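PDB 4E40: putative uncharacterized protein from Trypanosoma congolense, which probably serves as the trypanosome's cell-surface receptor for haptoglobin-hemoglobin, a helical-bundle protein that binds the complex, probably for nutrient uptake. Local coordinates for residues Leu35-Pro38 with Ala39-Arg42; Gly121-Glu124 with His125-Ala129. All blocks are in the same frame, centred on the assembly; numbering follows the deposited sequence.

How the interactions relate
From the N terminus the chain first runs through interaction 1, on helix 28-73, and only later through interaction 2, on helix 82-147. Each is local: 35-38 with 39-42, and 121-124 with 125-129, pair consecutive turns of their own helix, so neither closes a loop, and the two stand in series without nesting or crossing. The connection between the two helices lets them lie side by side in the receptor bundle, with the centres of the interactions about 12 Å apart. Leu36 makes the join: its CD1 lies 3.7 Å from Ala122 CB, and its CD2 packs on Ala126. Helix 192-246 touches both places, completing a three-helix neighbourhood.

Interaction 1 (Leu35-Pro38 with Ala39-Arg42); sequences LLRP and AVIR
At a proline kink in the long helix 28-73 of the receptor bundle, Leu36 and Arg37 meet Val40 and Ile41, one turn on. Pro38 has no N-H to offer the preceding turn, yet the backbone bonding resumes at once. Leu36 O receives Val40 N at 3.2 Å and, weakly, Ala39 N, while Ile41 N reaches Arg37 O in a nearly straight bond (N-H...O 175°). Arg42 N closes on Pro38 O at 2.9 Å, its donor tilted from the carbonyl plane.

Leu36 CG meets Val40 CG2 at 3.7 Å, one turn along the helix, and Ala39 touches Thr119 of helix 82-147. Arg42, part of a heme b binding site seen in another structure of this protein, touches Val212 and Ala216 of helix 192-246 in the conformer given; no heme is bound here.

The Arg37 chain leaves with CG anti to the backbone N, then bends at chi2 (59°), which swings the guanidinium forward over Ile41. Ile41 CG1 rises beside its own backbone N and carries the methyl up against one guanidinium face. Ile41 CD1 sits 3.0 Å from that plane, displaced toward its rim, and is 3.2 Å from Arg37 CZ.

Interaction 2 (Gly121-Glu124 with His125-Ala129); sequences GATE and HAKGA
Bent at chi2 (-52°), the Glu124 side chain folds its carboxylate toward Lys127, whose own chain leaves with CG beside the backbone N (chi1 -77°) and then runs extended back over the preceding turn. The two side chains meet in a salt bridge three residues apart along helix 82-147. Lys127 NZ donates to Glu124 OE2 at 3.1 Å, approaching that oxygen on its syn side and 22° out of the carboxylate plane.

Thr123 packs against the lysine chain: its CG2 methyl touches Lys127 CE at 3.7 Å, and Lys127 CG passes 3.4 Å from Thr123 O. Thr123 OG1 is hydrogen-bonded to Thr119 O, a turn earlier. Farther round the helix, the His125 ring leans back along the turn and places CD2 3.3 Å from Gly121 O. That same carbonyl accepts His125 N at 2.9 Å, so Gly121 O meets both the backbone and the ring of one residue.

The remaining backbone bonds are regular i to i+4 pairs: Ala126 N to Ala122 O, Lys127 N to Thr123 O, and Gly128 N to Glu124 O at 3.0 Å. Glu124 and Lys127 lie on the exposed side of the helix, whereas Ala122 and Ala126 are buried in the bundle. Leu36 of helix 28-73 packs against Thr123, Ala129 reaches Val28 of that same helix, and His125 and Ala122 touch Asp208 of helix 192-246.

Interaction 1 (Leu35-Pro38 with Ala39-Arg42)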
loop_
_atom_site.group_PDB
_atom_site.type_symbol
_atom_site.label_atom_id
_atom_site.label_comp_id
_atom_site.label_asym_id
_atom_site.label_seq_id
_atom_site.Cartn_x
_atom_site.Cartn_y
_atom_site.Cartn_z
ATOM N N LEU A 35 6.635 -0.380 8.530
ATOM C CA LEU A 35 6.338 0.239 7.222
ATOM C C LEU A 35 5.238 -0.538 6.495
ATOM O O LEU A 35 4.368 0.117 5.906
ATOM C CB LEU A 35 7.585 0.293 6.299
ATOM C CG LEU A 35 8.585 1.411 6.595
ATOM C CD1 LEU A 35 9.871 1.172 5.820
ATOM C CD2 LEU A 35 7.996 2.759 6.179
ATOM N N LEU A 36 5.235 -1.887 6.577
ATOM C CA LEU A 36 4.299 -2.736 5.790
ATOM C C LEU A 36 2.890 -2.707 6.348
ATOM O O LEU A 36 1.887 -2.845 5.595
ATOM C CB LEU A 36 4.807 -4.177 5.705
ATOM C CG LEU A 36 3.927 -5.165 4.924
ATOM C CD1 LEU A 36 3.936 -4.771 3.444
ATOM C CD2 LEU A 36 4.480 -6.538 5.155
ATOM N N ARG A 37 2.783 -2.459 7.643
ATOM C CA ARG A 37 1.516 -2.649 8.381
ATOM C C ARG A 37 0.291 -2.003 7.731
ATOM O O ARG A 37 -0.718 -2.723 7.565
ATOM C CB ARG A 37 1.694 -2.242 9.842
ATOM C CG ARG A 37 0.479 -2.511 10.733
ATOM C CD ARG A 37 0.092 -3.968 10.744
ATOM N NE ARG A 37 -1.033 -4.160 11.665
ATOM C CZ ARG A 37 -1.895 -5.176 11.603
ATOM N NH1 ARG A 37 -1.755 -6.113 10.660
ATOM N NH2 ARG A 37 -2.915 -5.244 12.473
ATOM N N PRO A 38 0.365 -0.713 7.319
ATOM C CA PRO A 38 -0.868 -0.126 6.748
ATOM C C PRO A 38 -1.331 -0.738 5.457
ATOM O O PRO A 38 -2.560 -0.732 5.220
ATOM C CB PRO A 38 -0.508 1.351 6.476
ATOM C CG PRO A 38 0.594 1.637 7.471
ATOM C CD PRO A 38 1.375 0.343 7.544
ATOM N N ALA A 39 -0.405 -1.200 4.616
ATOM C CA ALA A 39 -0.782 -1.842 3.352
ATOM C C ALA A 39 -1.436 -3.161 3.665
ATOM O O ALA A 39 -2.412 -3.504 2.962
ATOM C CB ALA A 39 0.416 -1.993 2.380
ATOM N N VAL A 40 -1.001 -3.884 4.693
ATOM C CA VAL A 40 -1.612 -5.211 5.014
ATOM C C VAL A 40 -3.062 -5.034 5.522
ATOM O O VAL A 40 -4.022 -5.698 5.051
ATOM C CB VAL A 40 -0.736 -6.000 5.987
ATOM C CG1 VAL A 40 -1.513 -7.155 6.568
ATOM C CG2 VAL A 40 0.528 -6.460 5.234
ATOM N N ILE A 41 -3.242 -4.076 6.423
ATOM C CA ILE A 41 -4.589 -3.615 6.820
ATOM C C ILE A 41 -5.467 -3.172 5.625
ATOM O O ILE A 41 -6.598 -3.690 5.468
ATOM C CB ILE A 41 -4.491 -2.545 7.949
ATOM C CG1 ILE A 41 -3.786 -3.096 9.182
ATOM C CG2 ILE A 41 -5.889 -2.148 8.418
ATOM C CD1 ILE A 41 -4.254 -4.469 9.600
ATOM N N ARG A 42 -4.983 -2.257 4.793
ATOM C CA ARG A 42 -5.730 -1.806 3.605
ATOM C C ARG A 42 -6.119 -2.958 2.679
ATOM O O ARG A 42 -7.291 -3.107 2.277
ATOM C CB ARG A 42 -4.884 -0.804 2.829
ATOM C CG ARG A 42 -5.594 -0.055 1.730
ATOM C CD ARG A 42 -6.274 1.189 2.329
ATOM N NE ARG A 42 -7.528 0.819 2.941
ATOM C CZ ARG A 42 -8.479 1.673 3.307
ATOM N NH1 ARG A 42 -8.323 2.974 3.121
ATOM N NH2 ARG A 42 -9.611 1.205 3.819
#

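Interaction 2 (Gly121-Glu124 with His125-Ala129)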
loop_
_atom_site.group_PDB
_atom_site.type_symbol
_atom_site.label_atom_id
_atom_site.label_comp_id
_atom_site.label_asym_id
_atom_site.label_seq_id
_atom_site.Cartn_x
_atom_site.Cartn_y
_atom_site.Cartn_z
ATOM N N GLY A 121 4.066 -6.777 -3.750
ATOM C CA GLY A 121 5.471 -6.316 -3.946
ATOM C C GLY A 121 6.037 -5.796 -2.637
ATOM O O GLY A 121 7.197 -6.079 -2.318
ATOM N N ALA A 122 5.269 -5.045 -1.863
ATOM C CA ALA A 122 5.731 -4.441 -0.630
ATOM C C ALA A 122 6.074 -5.554 0.332
ATOM O O ALA A 122 7.068 -5.452 1.110
ATOM C CB ALA A 122 4.612 -3.593 -0.046
ATOM N N THR A 123 5.255 -6.581 0.363
ATOM C CA THR A 123 5.526 -7.742 1.230
ATOM C C THR A 123 6.905 -8.333 0.939
ATOM O O THR A 123 7.646 -8.651 1.880
ATOM C CB THR A 123 4.387 -8.794 1.153
ATOM O OG1 THR A 123 3.189 -8.145 1.575
ATOM C CG2 THR A 123 4.704 -9.973 2.032
ATOM N N GLU A 124 7.252 -8.441 -0.367
ATOM C CA GLU A 124 8.539 -8.967 -0.748
ATOM C C GLU A 124 9.652 -8.015 -0.370
ATOM O O GLU A 124 10.698 -8.484 0.091
ATOM C CB GLU A 124 8.616 -9.261 -2.272
ATOM C CG GLU A 124 7.717 -10.410 -2.699
ATOM C CD GLU A 124 7.920 -11.668 -1.879
ATOM O OE1 GLU A 124 9.111 -12.054 -1.710
ATOM O OE2 GLU A 124 6.888 -12.170 -1.312
ATOM N N HIS A 125 9.416 -6.698 -0.508
ATOM C CA HIS A 125 10.478 -5.769 -0.026
ATOM C C HIS A 125 10.706 -5.881 1.467
ATOM O O HIS A 125 11.874 -5.801 1.938
ATOM C CB HIS A 125 10.142 -4.312 -0.406
ATOM C CG HIS A 125 10.176 -4.064 -1.912
ATOM N ND1 HIS A 125 11.240 -4.395 -2.653
ATOM C CD2 HIS A 125 9.249 -3.507 -2.783
ATOM C CE1 HIS A 125 10.987 -4.114 -3.964
ATOM N NE2 HIS A 125 9.808 -3.545 -4.033
ATOM N N ALA A 126 9.644 -6.071 2.236
ATOM C CA ALA A 126 9.833 -6.135 3.687
ATOM C C ALA A 126 10.590 -7.410 4.068
ATOM O O ALA A 126 11.470 -7.352 4.960
ATOM C CB ALA A 126 8.463 -6.106 4.385
ATOM N N LYS A 127 10.294 -8.544 3.387
ATOM C CA LYS A 127 10.975 -9.818 3.631
ATOM C C LYS A 127 12.442 -9.659 3.306
ATOM O O LYS A 127 13.298 -10.115 4.064
ATOM C CB LYS A 127 10.401 -10.926 2.717
ATOM C CG LYS A 127 9.084 -11.436 3.213
ATOM C CD LYS A 127 8.576 -12.621 2.394
ATOM C CE LYS A 127 7.071 -12.802 2.614
ATOM N NZ LYS A 127 6.528 -13.535 1.410
ATOM N N GLY A 128 12.743 -9.015 2.172
ATOM C CA GLY A 128 14.159 -8.812 1.796
ATOM C C GLY A 128 14.932 -7.888 2.720
ATOM O O GLY A 128 16.079 -8.224 3.124
ATOM N N ALA A 129 14.277 -6.792 3.159
ATOM C CA ALA A 129 14.937 -5.851 4.096
ATOM C C ALA A 129 15.223 -6.614 5.388
ATOM O O ALA A 129 16.363 -6.541 5.907
ATOM C CB ALA A 129 14.038 -4.641 4.331
#